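Local coordinates for BolA like protein (Arabidopsis thaliana, PDB 4PUG) that may act, alone or with glutaredoxins, as a redox-regulated transcriptional regulator or a factor in iron-sulfur cluster biogenesis, its heterodimers with glutaredoxin binding a labile iron-sulfur cluster, at residues Gly59-Leu62 against Val63-His66; Val69-Leu72 against Leu73-Glu76. All coordinates share one frame; numbering follows the deposited sequence.

Interactions 1 and 2 bracket helix 62-72 of the BolA-like domain, one at each end, their centres about 15 Å apart. Interaction 1 is the start of that helix, a mostly exposed site where the loop after strand 47-53 turns into the first helical turn; its chemistry is polar, with a side-chain N-cap and an arginine bonded to a loop carbonyl, plus one CH-pi contact. Interaction 2 lies at the other end, nearer the middle of the chain and partly buried, where the helix stops and helix 74-78 begins. There the backbone bonds are weak, and a leucine reaching into the core is set against an arginine and a histidine on the surface.

Interaction 1. Residues Gly59-Leu62 against Val63-His66; sequences GMNL and VKRH
Arg65 reaches back along the loop to Met60, its NE giving a hydrogen bond of 3.0 Å to Met60 O. The donor stands above the carbonyl plane, and a weak second bond from Arg65 NH2 ends on the same oxygen. This part is tight: Arg65, buried and extended from CG to NE, lays its CG 3.5 Å from Met60 CB. Asn61 is the N-cap of the helix. With chi1 at 49°, its CG sits between the backbone N and the carbonyl carbon, bringing Asn61 OD1 3.0 Å from Lys64 N in a capping bond, while Asn61 O accepts from Arg65 N. Leu62 O takes a nearly straight bond from His66 N (2.9 Å, 177°), and Leu62 CD2 makes a CH-pi contact over one face of the His66 ring, 4.1 Å from its centroid. The outer side is looser: exposed Val63 and Lys64 lie against Asn61, the lysine chain crossing it at about a right angle. A leucine in place of Arg65 would probably leave Met60 O without its side-chain donors and Glu93 without its salt-bridge partner. Arg65 NH1 also bonds Ser88 O and His66 touches Ile86, tying this first turn of helix 62-72 to strand 83-89.

Interaction 2. Residues Val69-Leu72 against Leu73-Glu76; sequences VYHL and LREE
Leu73 follows directly on the last turn of helix 62-72 and turns its backbone N toward two carbonyls at once, in weak hydrogen bonds to Val69 O at 3.1 Å and Tyr70 O at 3.2 Å. With CG anti to its own carbonyl carbon (chi1 -64°), the side chain turns back along the helix: Leu73 CG lies 3.6 Å from Val69 O, and Leu73 CD1 4.3 Å from Val69 CG1. Farther out, this buried leucine touches Leu84 and Met10, lying between strand 83-89 and helix 6-18. Leu73 departs from helical geometry and serves as N-cap of helix 74-78, the single residue at which helix 62-72 gives way to it. In the alpha-beta-beta-alpha-beta fold of BolA proteins, related to the class II KH fold, helix 62-72 connects strands 47-53 and 83-89 and packs on the sheet. A water bridges the break, donating to Leu72 O at 2.9 Å and accepting a weak bond from Glu75 N. On the exposed side Arg74 and His71 meet. A weak backbone bond runs from Arg74 N to His71 O, and the arginine chain, bent at chi3 (-61°), folds its guanidinium back to the imidazole. Arg74 NH2 comes in at the edge of the ring, 3.1 Å from His71 ND1, the ring and guanidinium planes 68° apart. Were the histidine protonated, the two positive charges would probably repel. Beyond the break, Glu76 forms salt bridges with Arg6 and Arg9, joining helix 74-78 to the start of helix 6-18.

Interaction 1. Residues Gly59-Leu62 against Val63-His66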
loop_
_atom_site.group_PDB
_atom_site.type_symbol
_atom_site.label_atom_id
_atom_site.label_comp_id
_atom_site.label_asym_id
_atom_site.label_seq_id
_atom_site.Cartn_x
_atom_site.Cartn_y
_atom_site.Cartn_z
ATOM N N GLY A 59 15.671 1.976 13.172
ATOM C CA GLY A 59 15.421 2.156 14.590
ATOM C C GLY A 59 13.974 1.934 14.989
ATOM O O GLY A 59 13.620 2.049 16.163
ATOM N N MET A 60 13.132 1.619 14.012
ATOM C CA MET A 60 11.733 1.340 14.295
ATOM C C MET A 60 11.518 -0.155 14.453
ATOM O O MET A 60 11.993 -0.944 13.638
ATOM C CB MET A 60 10.838 1.851 13.167
ATOM C CG MET A 60 10.841 3.353 12.957
ATOM S SD MET A 60 9.535 3.817 11.803
ATOM C CE MET A 60 9.742 5.591 11.740
ATOM N N ASN A 61 10.802 -0.549 15.499
ATOM C CA ASN A 61 10.349 -1.928 15.591
ATOM C C ASN A 61 9.261 -2.143 14.541
ATOM O O ASN A 61 8.806 -1.180 13.922
ATOM C CB ASN A 61 9.844 -2.244 17.001
ATOM C CG ASN A 61 8.879 -1.199 17.522
ATOM O OD1 ASN A 61 8.214 -0.516 16.747
ATOM N ND2 ASN A 61 8.797 -1.067 18.841
ATOM N N LEU A 62 8.847 -3.387 14.324
ATOM C CA LEU A 62 7.837 -3.666 13.302
ATOM C C LEU A 62 6.523 -2.916 13.540
ATOM O O LEU A 62 5.940 -2.357 12.601
ATOM C CB LEU A 62 7.588 -5.174 13.177
ATOM C CG LEU A 62 6.625 -5.652 12.086
ATOM C CD1 LEU A 62 7.149 -6.933 11.456
ATOM C CD2 LEU A 62 5.225 -5.871 12.645
ATOM N N VAL A 63 6.062 -2.906 14.789
ATOM C CA VAL A 63 4.770 -2.305 15.112
ATOM C C VAL A 63 4.720 -0.827 14.725
ATOM O O VAL A 63 3.721 -0.358 14.187
ATOM C CB VAL A 63 4.358 -2.529 16.598
ATOM C CG1 VAL A 63 5.402 -1.964 17.555
ATOM C CG2 VAL A 63 2.971 -1.943 16.878
ATOM N N LYS A 64 5.815 -0.108 14.951
ATOM C CA LYS A 64 5.881 1.311 14.626
ATOM C C LYS A 64 5.921 1.564 13.118
ATOM O O LYS A 64 5.282 2.498 12.626
ATOM C CB LYS A 64 7.095 1.948 15.294
ATOM C CG LYS A 64 6.911 3.396 15.667
ATOM C CD LYS A 64 8.207 3.974 16.187
ATOM C CE LYS A 64 8.333 5.440 15.820
ATOM N NZ LYS A 64 9.682 5.974 16.149
ATOM N N ARG A 65 6.683 0.743 12.396
ATOM C CA ARG A 65 6.752 0.824 10.937
ATOM C C ARG A 65 5.361 0.640 10.345
ATOM O O ARG A 65 4.869 1.471 9.574
ATOM C CB ARG A 65 7.680 -0.262 10.379
ATOM C CG ARG A 65 9.135 -0.170 10.826
ATOM C CD ARG A 65 9.995 -1.287 10.228
ATOM N NE ARG A 65 11.359 -1.251 10.753
ATOM C CZ ARG A 65 12.372 -1.979 10.290
ATOM N NH1 ARG A 65 12.194 -2.815 9.276
ATOM N NH2 ARG A 65 13.572 -1.864 10.844
ATOM N N HIS A 66 4.729 -0.464 10.726
ATOM C CA HIS A 66 3.399 -0.785 10.226
ATOM C C HIS A 66 2.334 0.232 10.631
ATOM O O HIS A 66 1.418 0.509 9.856
ATOM C CB HIS A 66 2.984 -2.199 10.626
ATOM C CG HIS A 66 3.619 -3.265 9.801
ATOM N ND1 HIS A 66 2.957 -4.401 9.406
ATOM C CD2 HIS A 66 4.873 -3.365 9.278
ATOM C CE1 HIS A 66 3.760 -5.163 8.683
ATOM N NE2 HIS A 66 4.932 -4.546 8.596
#

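Interaction 2. Residues Val69-Leu72 against Leu73-Glu76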
loop_
_atom_site.group_PDB
_atom_site.type_symbol
_atom_site.label_atom_id
_atom_site.label_comp_id
_atom_site.label_asym_id
_atom_site.label_seq_id
_atom_site.Cartn_x
_atom_site.Cartn_y
_atom_site.Cartn_z
ATOM N N VAL A 69 2.887 3.164 8.242
ATOM C CA VAL A 69 2.315 2.881 6.925
ATOM C C VAL A 69 0.781 2.921 6.941
ATOM O O VAL A 69 0.166 3.510 6.050
ATOM C CB VAL A 69 2.814 1.539 6.340
ATOM C CG1 VAL A 69 2.217 1.302 4.959
ATOM C CG2 VAL A 69 4.339 1.516 6.273
ATOM N N TYR A 70 0.173 2.312 7.958
ATOM C CA TYR A 70 -1.284 2.326 8.093
ATOM C C TYR A 70 -1.811 3.746 8.255
ATOM O O TYR A 70 -2.863 4.090 7.719
ATOM C CB TYR A 70 -1.743 1.463 9.274
ATOM C CG TYR A 70 -2.234 0.088 8.874
ATOM C CD1 TYR A 70 -3.592 -0.204 8.823
ATOM C CD2 TYR A 70 -1.339 -0.917 8.546
ATOM C CE1 TYR A 70 -4.041 -1.464 8.454
ATOM C CE2 TYR A 70 -1.778 -2.174 8.178
ATOM C CZ TYR A 70 -3.127 -2.442 8.132
ATOM O OH TYR A 70 -3.555 -3.696 7.764
ATOM N N HIS A 71 -1.071 4.564 8.996
ATOM C CA HIS A 71 -1.428 5.962 9.178
ATOM C C HIS A 71 -1.393 6.711 7.852
ATOM O O HIS A 71 -2.286 7.502 7.554
ATOM C CB HIS A 71 -0.487 6.632 10.176
ATOM C CG HIS A 71 -0.626 8.122 10.223
ATOM N ND1 HIS A 71 -1.701 8.750 10.815
ATOM C CD2 HIS A 71 0.165 9.106 9.740
ATOM C CE1 HIS A 71 -1.563 10.058 10.700
ATOM N NE2 HIS A 71 -0.437 10.301 10.049
ATOM N N LEU A 72 -0.359 6.460 7.055
ATOM C CA LEU A 72 -0.244 7.107 5.750
ATOM C C LEU A 72 -1.361 6.695 4.788
ATOM O O LEU A 72 -1.725 7.453 3.890
ATOM C CB LEU A 72 1.124 6.822 5.123
ATOM C CG LEU A 72 2.323 7.417 5.862
ATOM C CD1 LEU A 72 3.624 6.973 5.214
ATOM C CD2 LEU A 72 2.227 8.936 5.897
ATOM N N LEU A 73 -1.911 5.501 4.982
ATOM C CA LEU A 73 -2.939 4.989 4.080
ATOM C C LEU A 73 -4.332 4.947 4.705
ATOM O O LEU A 73 -5.205 4.222 4.228
ATOM C CB LEU A 73 -2.555 3.596 3.573
ATOM C CG LEU A 73 -1.292 3.515 2.717
ATOM C CD1 LEU A 73 -1.036 2.086 2.267
ATOM C CD2 LEU A 73 -1.394 4.446 1.521
ATOM N N ARG A 74 -4.541 5.731 5.759
ATOM C CA ARG A 74 -5.816 5.724 6.476
ATOM C C ARG A 74 -6.994 6.144 5.597
ATOM O O ARG A 74 -8.079 5.573 5.694
ATOM C CB ARG A 74 -5.743 6.610 7.721
ATOM C CG ARG A 74 -7.003 6.575 8.573
ATOM C CD ARG A 74 -6.822 7.375 9.851
ATOM N NE ARG A 74 -5.737 6.847 10.672
ATOM C CZ ARG A 74 -4.889 7.600 11.366
ATOM N NH1 ARG A 74 -4.997 8.922 11.337
ATOM N NH2 ARG A 74 -3.932 7.033 12.087
ATOM N N GLU A 75 -6.776 7.143 4.745
ATOM C CA GLU A 75 -7.819 7.610 3.836
ATOM C C GLU A 75 -8.264 6.501 2.890
ATOM O O GLU A 75 -9.456 6.334 2.631
ATOM C CB GLU A 75 -7.342 8.820 3.030
ATOM C CG GLU A 75 -8.327 9.278 1.963
ATOM C CD GLU A 75 -7.834 10.484 1.189
ATOM O OE1 GLU A 75 -6.702 10.437 0.663
ATOM O OE2 GLU A 75 -8.580 11.481 1.107
ATOM N N GLU A 76 -7.299 5.747 2.374
ATOM C CA GLU A 76 -7.601 4.649 1.464
ATOM C C GLU A 76 -8.374 3.540 2.173
ATOM O O GLU A 76 -9.298 2.959 1.605
ATOM C CB GLU A 76 -6.324 4.097 0.824
ATOM C CG GLU A 76 -5.498 5.135 0.065
ATOM C CD GLU A 76 -6.256 5.777 -1.087
ATOM O OE1 GLU A 76 -7.216 5.161 -1.600
ATOM O OE2 GLU A 76 -5.888 6.902 -1.484
HETATM O O HOH W 1 -4.327 7.729 2.724
#